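Fiber (Human adenovirus 26, PDB 6FJN) probably attaches the virion to receptors on the host cell through this trimeric knob domain, the tropism-determining head of the adenovirus fiber. Local coordinates at residues T18-K23 and S76-Y81; L26-C31 and Y154-T159; S62-E67 and N145-N150; G131-Q136 and S167-D172. One frame throughout, in Å; residues are numbered along the deposited sequence. Where two conformers were deposited one is given.

Interaction 1 of 4, residues T18-K23 and S76-Y81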
loop_
_atom_site.group_PDB
_atom_site.type_symbol
_atom_site.label_atom_id
_atom_site.label_comp_id
_atom_site.label_asym_id
_atom_site.label_seq_id
_atom_site.Cartn_x
_atom_site.Cartn_y
_atom_site.Cartn_z
ATOM N N THR A 18 -22.896 18.475 2.470
ATOM C CA THR A 18 -24.118 18.621 1.645
ATOM C C THR A 18 -23.884 17.977 0.289
ATOM O O THR A 18 -22.752 17.640 -0.110
ATOM C CB THR A 18 -24.516 20.096 1.481
ATOM O OG1 THR A 18 -23.422 20.829 0.972
ATOM C CG2 THR A 18 -24.909 20.671 2.817
ATOM N N GLU A 19 -24.994 17.774 -0.422
ATOM C CA GLU A 19 -24.939 17.043 -1.637
ATOM C C GLU A 19 -23.939 17.609 -2.670
ATOM O O GLU A 19 -23.932 18.751 -2.972
ATOM C CB GLU A 19 -26.338 17.074 -2.221
ATOM C CG GLU A 19 -26.538 16.121 -3.361
ATOM C CD GLU A 19 -26.450 14.679 -3.042
ATOM O OE1 GLU A 19 -26.439 14.164 -1.863
ATOM O OE2 GLU A 19 -26.052 13.935 -3.984
ATOM N N LYS A 20 -23.148 16.729 -3.246
ATOM C CA LYS A 20 -22.220 17.139 -4.328
ATOM C C LYS A 20 -21.328 18.335 -3.965
ATOM O O LYS A 20 -21.075 19.224 -4.733
ATOM C CB LYS A 20 -22.951 17.267 -5.643
ATOM C CG LYS A 20 -23.339 15.910 -6.246
ATOM C CD LYS A 20 -24.375 16.061 -7.319
ATOM C CE LYS A 20 -24.750 14.709 -7.903
ATOM N NZ LYS A 20 -25.852 14.733 -8.870
ATOM N N ASP A 21 -20.861 18.305 -2.715
ATOM C CA ASP A 21 -19.923 19.311 -2.228
ATOM C C ASP A 21 -18.484 18.927 -2.394
ATOM O O ASP A 21 -17.599 19.743 -2.047
ATOM C CB ASP A 21 -20.217 19.661 -0.757
ATOM C CG ASP A 21 -19.951 18.562 0.235
ATOM O OD1 ASP A 21 -19.589 17.489 -0.183
ATOM O OD2 ASP A 21 -20.163 18.853 1.459
ATOM N N SER A 22 -18.223 17.752 -2.935
ATOM C CA SER A 22 -16.865 17.201 -2.900
ATOM C C SER A 22 -16.624 16.269 -4.069
ATOM O O SER A 22 -17.601 15.775 -4.687
ATOM C CB SER A 22 -16.646 16.492 -1.563
ATOM O OG SER A 22 -17.600 15.479 -1.311
ATOM N N LYS A 23 -15.350 16.017 -4.387
ATOM C CA LYS A 23 -14.939 15.029 -5.349
ATOM C C LYS A 23 -14.244 13.922 -4.583
ATOM O O LYS A 23 -13.157 14.120 -4.020
ATOM C CB LYS A 23 -13.950 15.601 -6.435
ATOM C CG LYS A 23 -13.263 14.502 -7.325
ATOM C CD LYS A 23 -14.136 13.913 -8.447
ATOM C CE LYS A 23 -13.562 12.636 -9.087
ATOM N NZ LYS A 23 -14.092 12.392 -10.436
ATOM N N SER A 76 -23.146 8.037 -0.235
ATOM C CA SER A 76 -22.586 9.386 -0.288
ATOM C C SER A 76 -22.149 9.793 -1.682
ATOM O O SER A 76 -22.163 10.981 -2.038
ATOM C CB SER A 76 -21.322 9.469 0.576
ATOM O OG SER A 76 -21.580 9.052 1.911
ATOM N N LEU A 77 -21.698 8.816 -2.433
ATOM C CA LEU A 77 -21.216 8.963 -3.824
ATOM C C LEU A 77 -22.378 8.852 -4.784
ATOM O O LEU A 77 -23.193 7.925 -4.659
ATOM C CB LEU A 77 -20.217 7.844 -4.099
ATOM C CG LEU A 77 -19.661 7.732 -5.514
ATOM C CD1 LEU A 77 -18.875 8.971 -5.917
ATOM C CD2 LEU A 77 -18.827 6.475 -5.682
ATOM N N SER A 78 -22.451 9.775 -5.719
ATOM C CA SER A 78 -23.413 9.728 -6.827
ATOM C C SER A 78 -23.099 8.632 -7.844
ATOM O O SER A 78 -21.946 8.339 -8.217
ATOM C CB SER A 78 -23.371 11.051 -7.589
ATOM O OG SER A 78 -24.008 10.957 -8.867
ATOM N N LYS A 79 -24.193 7.981 -8.267
ATOM C CA LYS A 79 -24.116 6.932 -9.266
ATOM C C LYS A 79 -23.731 7.409 -10.672
ATOM O O LYS A 79 -23.222 6.598 -11.461
ATOM C CB LYS A 79 -25.440 6.206 -9.320
ATOM C CG LYS A 79 -25.725 5.383 -8.073
ATOM C CD LYS A 79 -27.157 4.913 -7.917
ATOM C CE LYS A 79 -27.573 4.019 -9.078
ATOM N NZ LYS A 79 -26.781 2.761 -9.166
ATOM N N ASP A 80 -23.903 8.684 -10.963
ATOM C CA ASP A 80 -23.774 9.144 -12.345
ATOM C C ASP A 80 -22.437 8.863 -13.111
ATOM O O ASP A 80 -22.511 8.444 -14.311
ATOM C CB ASP A 80 -24.008 10.651 -12.415
ATOM C CG ASP A 80 -25.374 11.045 -11.941
ATOM O OD1 ASP A 80 -26.252 10.186 -11.865
ATOM O OD2 ASP A 80 -25.555 12.212 -11.600
ATOM N N TYR A 81 -21.285 9.018 -12.467
ATOM C CA TYR A 81 -19.995 8.782 -13.128
ATOM C C TYR A 81 -19.192 7.714 -12.367
ATOM O O TYR A 81 -17.933 7.778 -12.313
ATOM C CB TYR A 81 -19.244 10.127 -13.257
ATOM C CG TYR A 81 -19.988 11.022 -14.211
ATOM C CD1 TYR A 81 -19.954 10.788 -15.583
ATOM C CD2 TYR A 81 -20.820 12.055 -13.744
ATOM C CE1 TYR A 81 -20.657 11.593 -16.458
ATOM C CE2 TYR A 81 -21.540 12.859 -14.617
ATOM C CZ TYR A 81 -21.461 12.619 -15.965
ATOM O OH TYR A 81 -22.174 13.416 -16.824
HETATM O O HOH W 1 -23.322 13.618 -3.286
HETATM O O HOH W 2 -26.319 11.773 -8.012
#
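Lys20 and Ser78 are the nearest backbone points, their CA atoms 7.9 Å apart, where a type II beta turn from Thr18 to Asp21 faces an irregular loop between strands 58-65 and 83-86 of the knob's beta-sandwich. Only side chains and water span that gap. Lys20 runs fully extended beyond CG, its chi3 of -180° and chi4 of 174° carrying the ammonium group across to Asp80. On the way CE passes alongside the Ser78 hydroxymethyl, 3.9 Å from Ser78 CB. Beyond it the lysine crosses the Asp80 side chain at about a right angle, and NZ makes a long salt bridge to Asp80 OD2 at 3.7 Å. Ser78 OG already accepts the backbone N-H of Asp80, an ST turn at the point the lysine reaches. Nearer the backbone, a water accepts from Lys20 N and lies within hydrogen-bonding distance of Ser76 O, 3.1 Å away. The two end residues of the beta turn are tied, Asp21 OD2 accepting from Thr18 N above the carboxylate plane; Ser17 N donates to the same oxygen. At the lysine's tip, a second water accepts from Lys20 NZ at 3.1 Å and bonds Ser78 OG at 2.6 Å.

Interaction 2 of 4, residues L26-C31 and Y154-T159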
loop_
_atom_site.group_PDB
_atom_site.type_symbol
_atom_site.label_atom_id
_atom_site.label_comp_id
_atom_site.label_asym_id
_atom_site.label_seq_id
_atom_site.Cartn_x
_atom_site.Cartn_y
_atom_site.Cartn_z
ATOM N N LEU A 26 -11.852 7.737 -6.672
ATOM C CA LEU A 26 -11.748 6.351 -6.243
ATOM C C LEU A 26 -11.585 5.478 -7.464
ATOM O O LEU A 26 -12.411 5.550 -8.381
ATOM C CB LEU A 26 -12.972 5.909 -5.418
ATOM C CG LEU A 26 -12.959 4.451 -4.965
ATOM C CD1 LEU A 26 -11.825 4.159 -4.038
ATOM C CD2 LEU A 26 -14.314 4.140 -4.321
ATOM N N THR A 27 -10.579 4.600 -7.430
ATOM C CA THR A 27 -10.338 3.635 -8.479
ATOM C C THR A 27 -10.162 2.277 -7.844
ATOM O O THR A 27 -9.349 2.128 -6.910
ATOM C CB THR A 27 -9.055 4.025 -9.243
ATOM O OG1 THR A 27 -9.166 5.361 -9.735
ATOM C CG2 THR A 27 -8.776 3.126 -10.432
ATOM N N LEU A 28 -10.914 1.296 -8.339
ATOM C CA LEU A 28 -10.851 -0.077 -7.864
ATOM C C LEU A 28 -10.429 -0.929 -9.056
ATOM O O LEU A 28 -11.182 -1.046 -10.042
ATOM C CB LEU A 28 -12.212 -0.514 -7.343
ATOM C CG LEU A 28 -12.817 0.285 -6.214
ATOM C CD1 LEU A 28 -14.193 -0.265 -5.866
ATOM C CD2 LEU A 28 -11.925 0.349 -4.997
ATOM N N THR A 29 -9.227 -1.521 -8.985
ATOM C CA THR A 29 -8.709 -2.326 -10.070
ATOM C C THR A 29 -8.659 -3.786 -9.635
ATOM O O THR A 29 -8.017 -4.111 -8.614
ATOM C CB THR A 29 -7.319 -1.853 -10.483
ATOM O OG1 THR A 29 -7.406 -0.481 -10.931
ATOM C CG2 THR A 29 -6.757 -2.764 -11.577
ATOM N N LYS A 30 -9.341 -4.639 -10.354
ATOM C CA LYS A 30 -9.394 -6.047 -10.029
ATOM C C LYS A 30 -8.062 -6.706 -10.362
ATOM O O LYS A 30 -7.618 -6.715 -11.515
ATOM C CB LYS A 30 -10.529 -6.656 -10.838
ATOM C CG LYS A 30 -10.740 -8.126 -10.811
ATOM C CD LYS A 30 -11.106 -8.560 -9.444
ATOM C CE LYS A 30 -11.786 -9.947 -9.562
ATOM N NZ LYS A 30 -12.140 -10.492 -8.235
ATOM N N CYS A 31 -7.450 -7.326 -9.330
ATOM C CA CYS A 31 -6.256 -8.112 -9.426
ATOM C C CYS A 31 -6.541 -9.534 -8.886
ATOM O O CYS A 31 -6.142 -9.853 -7.744
ATOM C CB CYS A 31 -5.115 -7.467 -8.656
ATOM S SG CYS A 31 -4.680 -5.804 -9.216
ATOM N N TYR A 154 -23.275 -5.168 0.540
ATOM C CA TYR A 154 -21.827 -4.919 0.705
ATOM C C TYR A 154 -21.661 -3.442 0.995
ATOM O O TYR A 154 -22.534 -2.617 0.676
ATOM C CB TYR A 154 -21.017 -5.246 -0.554
ATOM C CG TYR A 154 -21.226 -6.618 -1.109
ATOM C CD1 TYR A 154 -20.458 -7.687 -0.652
ATOM C CD2 TYR A 154 -22.158 -6.852 -2.126
ATOM C CE1 TYR A 154 -20.619 -8.947 -1.180
ATOM C CE2 TYR A 154 -22.336 -8.116 -2.644
ATOM C CZ TYR A 154 -21.575 -9.169 -2.164
ATOM O OH TYR A 154 -21.700 -10.436 -2.642
ATOM N N SER A 155 -20.507 -3.081 1.568
ATOM C CA SER A 155 -20.230 -1.659 1.741
ATOM C C SER A 155 -18.724 -1.439 1.765
ATOM O O SER A 155 -17.932 -2.309 2.190
ATOM C CB SER A 155 -20.842 -1.098 3.012
ATOM O OG SER A 155 -20.388 -1.738 4.193
ATOM N N ILE A 156 -18.340 -0.229 1.348
ATOM C CA ILE A 156 -16.978 0.292 1.575
ATOM C C ILE A 156 -17.161 1.681 2.087
ATOM O O ILE A 156 -17.842 2.502 1.445
ATOM C CB ILE A 156 -16.112 0.316 0.284
ATOM C CG1 ILE A 156 -16.054 -1.064 -0.391
ATOM C CG2 ILE A 156 -14.730 0.863 0.599
ATOM C CD1 ILE A 156 -15.393 -1.075 -1.755
ATOM N N THR A 157 -16.596 1.983 3.262
ATOM C CA THR A 157 -16.675 3.346 3.774
ATOM C C THR A 157 -15.278 3.894 3.992
ATOM O O THR A 157 -14.322 3.152 4.308
ATOM C CB THR A 157 -17.519 3.445 5.053
ATOM O OG1 THR A 157 -16.860 2.767 6.127
ATOM C CG2 THR A 157 -18.908 2.856 4.836
ATOM N N PHE A 158 -15.154 5.200 3.823
ATOM C CA PHE A 158 -13.910 5.942 4.023
ATOM C C PHE A 158 -14.189 7.002 5.041
ATOM O O PHE A 158 -14.993 7.917 4.763
ATOM C CB PHE A 158 -13.452 6.596 2.705
ATOM C CG PHE A 158 -13.333 5.650 1.556
ATOM C CD1 PHE A 158 -12.162 4.942 1.312
ATOM C CD2 PHE A 158 -14.393 5.453 0.684
ATOM C CE1 PHE A 158 -12.049 4.040 0.273
ATOM C CE2 PHE A 158 -14.297 4.546 -0.336
ATOM C CZ PHE A 158 -13.131 3.839 -0.546
ATOM N N THR A 159 -13.556 6.911 6.213
ATOM C CA THR A 159 -13.713 7.928 7.232
ATOM C C THR A 159 -12.399 8.653 7.378
ATOM O O THR A 159 -11.306 8.045 7.347
ATOM C CB THR A 159 -14.110 7.278 8.567
ATOM O OG1 THR A 159 -15.344 6.563 8.406
ATOM C CG2 THR A 159 -14.323 8.293 9.681
#
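Leu26 and Phe158 meet inside the knob's beta-sandwich, one from each sheet: strand 22-31 sends leucines inward from one layer, and strand 154-161 answers with Ile156 and Phe158 from the other. The backbones stay well apart, with the nearest CA atoms, those of Leu26 and Phe158, separated by 10.5 Å, so these two segments meet through side chains alone. Leu26 has CG anti to its backbone nitrogen (chi1 178°), which sends the forked end across the interior and sets both methyls against the far end of the phenyl ring. CD1 reaches Phe158 CZ at 3.7 Å, approaching the ring obliquely. The other methyl, CD2, lies 4.0 Å from Phe158 CE2, and the two side chains run at a slant to each other. Phe158 itself has CG beside the backbone nitrogen, and its ring is turned nearly perpendicular to the CA-CB-CG plane (chi2 -88°). Val39 of strand 34-43 touches both residues, while Leu63 packs on Leu26 and Ile142 on Phe158. Two residues further along strand 22-31, Leu28 also points inward, but less tightly against its partner. On the outer side of the same strand, Thr27, Thr29 and Cys31 face neighbouring subunits: Thr29 OG1 hydrogen-bonds Gln34 of the second subunit, and Cys31 packs on Cys31 of both other subunits. Thus one strand serves core and trimer interface. The second pair inside the sandwich ends in methyls, Leu28 CD1 lying 4.4 Å from Ile156 CD1.

Interaction 3 of 4, residues S62-E67 and N145-N150; sequences SLLFDE and NQETEN
Leu64 points from strand 58-65 into the bend of loop 145-150, and its branches divide that loop between them. From CB, CG lies anti to the carbonyl carbon (chi1 -53°), placing the fork between Glu147 and Glu149. CD2 takes the Glu147 side, packing 3.7 Å from Glu147 CB and 3.8 Å from its CG. CD1 meets Glu149 instead: it is 3.8 Å from Glu149 CB and also touches CG, CD and OE1 along that extended chain. Both glutamates cross the leucine at about a right angle; Glu147 offers CB and CG, whereas Glu149 lays its whole chain, carboxylate included, against CD1. Strand 58-65 is an outermost strand, within this chain, of the four-stranded sheet in the knob's sandwich; the loop joins strands 137-144 and 154-161 of the same sheet and packs on Leu64 beside that edge strand. Glu147 bends at chi2 (-59°), and its OE2 forms a salt bridge with Lys60, while Lys110 NZ bonds the backbone O of Glu147. One water ties the two carboxylates to Ser62: it accepts from Ser62 OG at 2.8 Å and donates to Glu147 OE1 at 2.7 Å and to Glu149 OE1 at 2.6 Å.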
loop_
_atom_site.group_PDB
_atom_site.type_symbol
_atom_site.label_atom_id
_atom_site.label_comp_id
_atom_site.label_asym_id
_atom_site.label_seq_id
_atom_site.Cartn_x
_atom_site.Cartn_y
_atom_site.Cartn_z
ATOM N N SER A 62 -19.813 6.949 2.598
ATOM C CA SER A 62 -20.340 5.600 2.516
ATOM C C SER A 62 -20.674 5.186 1.088
ATOM O O SER A 62 -21.449 5.870 0.414
ATOM C CB SER A 62 -21.632 5.487 3.282
ATOM O OG SER A 62 -21.369 5.713 4.663
ATOM N N LEU A 63 -20.101 4.061 0.640
ATOM C CA LEU A 63 -20.503 3.396 -0.603
ATOM C C LEU A 63 -21.235 2.123 -0.195
ATOM O O LEU A 63 -20.639 1.222 0.408
ATOM C CB LEU A 63 -19.324 3.064 -1.495
ATOM C CG LEU A 63 -18.688 4.233 -2.263
ATOM C CD1 LEU A 63 -18.149 5.359 -1.397
ATOM C CD2 LEU A 63 -17.623 3.713 -3.193
ATOM N N LEU A 64 -22.527 2.077 -0.501
ATOM C CA LEU A 64 -23.367 0.926 -0.180
ATOM C C LEU A 64 -23.723 0.244 -1.483
ATOM O O LEU A 64 -24.046 0.930 -2.468
ATOM C CB LEU A 64 -24.664 1.424 0.460
ATOM C CG LEU A 64 -24.495 2.363 1.658
ATOM C CD1 LEU A 64 -25.887 2.780 2.173
ATOM C CD2 LEU A 64 -23.692 1.732 2.767
ATOM N N PHE A 65 -23.658 -1.097 -1.518
ATOM C CA PHE A 65 -23.895 -1.826 -2.752
ATOM C C PHE A 65 -24.972 -2.864 -2.549
ATOM O O PHE A 65 -25.080 -3.481 -1.449
ATOM C CB PHE A 65 -22.630 -2.524 -3.252
ATOM C CG PHE A 65 -21.454 -1.598 -3.461
ATOM C CD1 PHE A 65 -21.291 -0.916 -4.678
ATOM C CD2 PHE A 65 -20.530 -1.390 -2.441
ATOM C CE1 PHE A 65 -20.219 -0.080 -4.882
ATOM C CE2 PHE A 65 -19.421 -0.563 -2.673
ATOM C CZ PHE A 65 -19.296 0.086 -3.873
ATOM N N ASP A 66 -25.705 -3.137 -3.622
ATOM C CA ASP A 66 -26.687 -4.225 -3.610
ATOM C C ASP A 66 -26.026 -5.551 -3.920
ATOM O O ASP A 66 -24.808 -5.659 -4.069
ATOM C CB ASP A 66 -27.841 -3.855 -4.561
ATOM C CG ASP A 66 -27.488 -3.807 -6.018
ATOM O OD1 ASP A 66 -26.507 -4.484 -6.427
ATOM O OD2 ASP A 66 -28.205 -3.101 -6.776
ATOM N N GLU A 67 -26.906 -6.573 -4.072
ATOM C CA GLU A 67 -26.532 -7.988 -4.346
ATOM C C GLU A 67 -25.753 -8.184 -5.647
ATOM O O GLU A 67 -25.094 -9.196 -5.865
ATOM C CB GLU A 67 -27.796 -8.859 -4.385
ATOM C CG GLU A 67 -28.263 -9.227 -2.997
ATOM C CD GLU A 67 -27.357 -10.259 -2.340
ATOM O OE1 GLU A 67 -27.204 -10.230 -1.099
ATOM O OE2 GLU A 67 -26.737 -11.081 -3.049
ATOM N N ASN A 145 -17.838 -3.892 4.484
ATOM C CA ASN A 145 -19.063 -4.627 4.822
ATOM C C ASN A 145 -19.582 -4.387 6.225
ATOM O O ASN A 145 -20.293 -5.203 6.772
ATOM C CB ASN A 145 -18.937 -6.127 4.531
ATOM C CG ASN A 145 -18.657 -6.437 3.091
ATOM O OD1 ASN A 145 -18.060 -7.544 2.808
ATOM N ND2 ASN A 145 -19.024 -5.611 2.178
ATOM N N GLN A 146 -19.250 -3.227 6.799
ATOM C CA GLN A 146 -19.692 -2.925 8.158
ATOM C C GLN A 146 -20.979 -2.128 8.215
ATOM O O GLN A 146 -21.524 -1.939 9.299
ATOM C CB GLN A 146 -18.578 -2.253 8.969
ATOM C CG GLN A 146 -17.319 -3.126 9.051
ATOM C CD GLN A 146 -17.648 -4.516 9.535
ATOM O OE1 GLN A 146 -18.112 -4.691 10.680
ATOM N NE2 GLN A 146 -17.566 -5.489 8.675
ATOM N N GLU A 147 -21.528 -1.691 7.082
ATOM C CA GLU A 147 -22.795 -1.011 7.049
ATOM C C GLU A 147 -23.939 -2.001 6.907
ATOM O O GLU A 147 -23.834 -3.004 6.242
ATOM C CB GLU A 147 -22.859 -0.033 5.886
ATOM C CG GLU A 147 -21.761 1.043 5.971
ATOM C CD GLU A 147 -21.848 1.854 7.242
ATOM O OE1 GLU A 147 -22.920 2.458 7.493
ATOM O OE2 GLU A 147 -20.847 1.992 7.960
ATOM N N THR A 148 -25.059 -1.650 7.533
ATOM C CA THR A 148 -26.326 -2.330 7.289
ATOM C C THR A 148 -27.414 -1.359 6.691
ATOM O O THR A 148 -28.491 -1.852 6.324
ATOM C CB THR A 148 -26.844 -2.955 8.584
ATOM O OG1 THR A 148 -26.865 -1.935 9.569
ATOM C CG2 THR A 148 -25.906 -4.061 9.030
ATOM N N GLU A 149 -27.089 -0.055 6.561
ATOM C CA GLU A 149 -27.995 1.027 6.052
ATOM C C GLU A 149 -28.726 0.470 4.824
ATOM O O GLU A 149 -28.087 -0.082 3.890
ATOM C CB GLU A 149 -27.196 2.331 5.705
ATOM C CG GLU A 149 -28.045 3.545 5.285
ATOM C CD GLU A 149 -27.328 4.875 5.037
ATOM O OE1 GLU A 149 -26.095 5.000 5.134
ATOM O OE2 GLU A 149 -28.043 5.857 4.694
ATOM N N ASN A 150 -30.046 0.629 4.799
ATOM C CA ASN A 150 -30.839 0.445 3.595
ATOM C C ASN A 150 -30.767 -0.921 2.897
ATOM O O ASN A 150 -30.919 -1.051 1.690
ATOM C CB ASN A 150 -30.576 1.633 2.647
ATOM C CG ASN A 150 -31.184 2.972 3.180
ATOM O OD1 ASN A 150 -31.953 2.993 4.137
ATOM N ND2 ASN A 150 -30.832 4.055 2.554
HETATM O O HOH W 3 -23.582 4.388 5.693
#

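Interaction 4 of 4, residues G131-Q136 and S167-D172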
loop_
_atom_site.group_PDB
_atom_site.type_symbol
_atom_site.label_atom_id
_atom_site.label_comp_id
_atom_site.label_asym_id
_atom_site.label_seq_id
_atom_site.Cartn_x
_atom_site.Cartn_y
_atom_site.Cartn_z
ATOM N N GLY A 131 -3.843 18.885 2.511
ATOM C CA GLY A 131 -3.097 19.818 1.685
ATOM C C GLY A 131 -1.790 19.284 1.176
ATOM O O GLY A 131 -0.946 20.027 0.697
ATOM N N ALA A 132 -1.558 17.980 1.319
ATOM C CA ALA A 132 -0.270 17.381 1.000
ATOM C C ALA A 132 0.838 18.073 1.777
ATOM O O ALA A 132 1.944 18.237 1.250
ATOM C CB ALA A 132 -0.015 17.342 -0.498
ATOM N N LEU A 133 0.557 18.418 3.044
ATOM C CA LEU A 133 1.538 19.024 3.946
ATOM C C LEU A 133 1.892 17.992 4.989
ATOM O O LEU A 133 1.011 17.386 5.637
ATOM C CB LEU A 133 0.993 20.309 4.562
ATOM C CG LEU A 133 0.660 21.379 3.531
ATOM C CD1 LEU A 133 0.079 22.605 4.204
ATOM C CD2 LEU A 133 1.838 21.770 2.702
ATOM N N THR A 134 3.193 17.738 5.158
ATOM C CA THR A 134 3.652 16.603 5.947
ATOM C C THR A 134 3.322 16.734 7.424
ATOM O O THR A 134 3.310 15.690 8.101
ATOM C CB THR A 134 5.163 16.398 5.762
ATOM O OG1 THR A 134 5.832 17.539 6.284
ATOM C CG2 THR A 134 5.562 16.152 4.332
ATOM N N TYR A 135 3.090 17.913 7.908
ATOM C CA TYR A 135 2.754 18.143 9.285
ATOM C C TYR A 135 1.254 18.152 9.550
ATOM O O TYR A 135 0.831 18.509 10.658
ATOM C CB TYR A 135 3.416 19.467 9.758
ATOM C CG TYR A 135 3.004 20.691 8.980
ATOM C CD1 TYR A 135 3.732 21.080 7.833
ATOM C CD2 TYR A 135 1.933 21.471 9.363
ATOM C CE1 TYR A 135 3.347 22.188 7.095
ATOM C CE2 TYR A 135 1.576 22.600 8.668
ATOM C CZ TYR A 135 2.293 22.954 7.502
ATOM O OH TYR A 135 1.890 24.082 6.824
ATOM N N GLN A 136 0.443 17.733 8.582
ATOM C CA GLN A 136 -1.006 17.743 8.710
ATOM C C GLN A 136 -1.619 16.370 8.488
ATOM O O GLN A 136 -2.403 16.146 7.582
ATOM C CB GLN A 136 -1.630 18.746 7.756
ATOM C CG GLN A 136 -1.126 20.171 8.069
ATOM C CD GLN A 136 -1.943 21.280 7.442
ATOM O OE1 GLN A 136 -2.517 21.110 6.308
ATOM N NE2 GLN A 136 -2.081 22.353 8.109
ATOM N N SER A 167 -8.621 24.837 10.542
ATOM C CA SER A 167 -9.489 25.944 10.160
ATOM C C SER A 167 -8.806 26.864 9.152
ATOM O O SER A 167 -7.558 26.999 9.152
ATOM C CB SER A 167 -9.976 26.714 11.395
ATOM O OG SER A 167 -8.890 27.193 12.129
ATOM N N ALA A 168 -9.633 27.435 8.290
ATOM C CA ALA A 168 -9.251 28.296 7.178
ATOM C C ALA A 168 -8.532 27.549 6.081
ATOM O O ALA A 168 -7.923 28.227 5.226
ATOM C CB ALA A 168 -8.407 29.471 7.615
ATOM N N GLN A 169 -8.523 26.227 6.095
ATOM C CA GLN A 169 -8.023 25.432 4.974
ATOM C C GLN A 169 -9.165 24.728 4.283
ATOM O O GLN A 169 -10.241 24.451 4.853
ATOM C CB GLN A 169 -6.958 24.439 5.466
ATOM C CG GLN A 169 -5.719 25.119 5.993
ATOM C CD GLN A 169 -4.687 24.116 6.429
ATOM O OE1 GLN A 169 -4.400 24.006 7.675
ATOM N NE2 GLN A 169 -4.108 23.428 5.521
ATOM N N GLN A 170 -8.882 24.323 3.051
ATOM C CA GLN A 170 -9.759 23.504 2.243
ATOM C C GLN A 170 -9.459 22.047 2.529
ATOM O O GLN A 170 -8.279 21.630 2.488
ATOM C CB GLN A 170 -9.496 23.812 0.772
ATOM C CG GLN A 170 -10.334 23.009 -0.205
ATOM C CD GLN A 170 -10.136 23.497 -1.619
ATOM O OE1 GLN A 170 -9.256 24.353 -1.912
ATOM N NE2 GLN A 170 -10.926 22.968 -2.548
ATOM N N PHE A 171 -10.478 21.232 2.787
ATOM C CA PHE A 171 -10.231 19.801 2.934
ATOM C C PHE A 171 -9.780 19.231 1.606
ATOM O O PHE A 171 -10.511 19.286 0.601
ATOM C CB PHE A 171 -11.457 19.078 3.457
ATOM C CG PHE A 171 -11.182 17.635 3.764
ATOM C CD1 PHE A 171 -11.146 16.687 2.745
ATOM C CD2 PHE A 171 -10.955 17.212 5.060
ATOM C CE1 PHE A 171 -10.861 15.387 2.994
ATOM C CE2 PHE A 171 -10.672 15.865 5.324
ATOM C CZ PHE A 171 -10.626 14.961 4.267
ATOM N N ASP A 172 -8.601 18.631 1.597
ATOM C CA ASP A 172 -8.064 17.951 0.421
ATOM C C ASP A 172 -6.966 17.061 0.976
ATOM O O ASP A 172 -6.214 17.507 1.871
ATOM C CB ASP A 172 -7.475 18.937 -0.574
ATOM C CG ASP A 172 -7.147 18.282 -1.924
ATOM O OD1 ASP A 172 -7.525 17.172 -2.142
ATOM O OD2 ASP A 172 -6.539 18.979 -2.778
#
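Gln136 and Gln169 share one first torsion, CG anti to the carbonyl carbon, and each then runs extended; the chains come from opposite directions, and different chi3 values (-32° and -112°) bring the paired amides nearly coplanar. Gln169 NE2 donates to Gln136 OE1, and Gln136 NE2 returns the bond to Gln169 OE1, both at 2.9 Å. Each carbonyl is approached in its own plane, on a lone pair. The fit is slightly uneven: Gln136 OE1 lies close to the amide plane of Gln169, whereas Gln169 OE1 is tilted from that of Gln136, with the planes 29° apart. This paired-amide ring uses one donor and one acceptor from each side chain, holding both amides against rotation. A backbone bond adds a second tie, from Gly131 N to Asp172 O at 2.8 Å. Gln136 closes a type I beta turn beginning at Leu133, its N-H returning to Leu133 O at 3.0 Å. Asp172 directs its carboxylate elsewhere, to a salt bridge with Lys117 of the second subunit. The contact thus joins two loops at one end of the knob's beta-sandwich. Loop 131-136 links strands 123-129 and 137-144; loop 167-172 lies between strands 154-161 and 176-181, with Phe171 packing on Leu41 and Ala43 of strand 34-43 and Thr134 against Ile139 of the second subunit.

Interaction 2 lies deepest, its centre about 6 Å from the chain's centre. Interaction 1 shares strand 22-31 with it, their centres 15 Å apart. Interaction 3 is nested in the loop that interaction 2 closes and joins it through a probable hydrogen bond from Leu63 N to Ile156 O, 2.9 Å; another, from Ser76 N to Ser62 O, 2.8 Å, links it to interaction 1. Interaction 4 stands apart, its centre 30 Å from that of interaction 3, but like interaction 2 touches the second subunit. Lys30, which binds L-glutamate in a structure of this protein, lies on segment 26-31 outside the contact; the ligand is absent here, and the side chains of Leu28 and Thr182, another site residue, are about 8 Å apart.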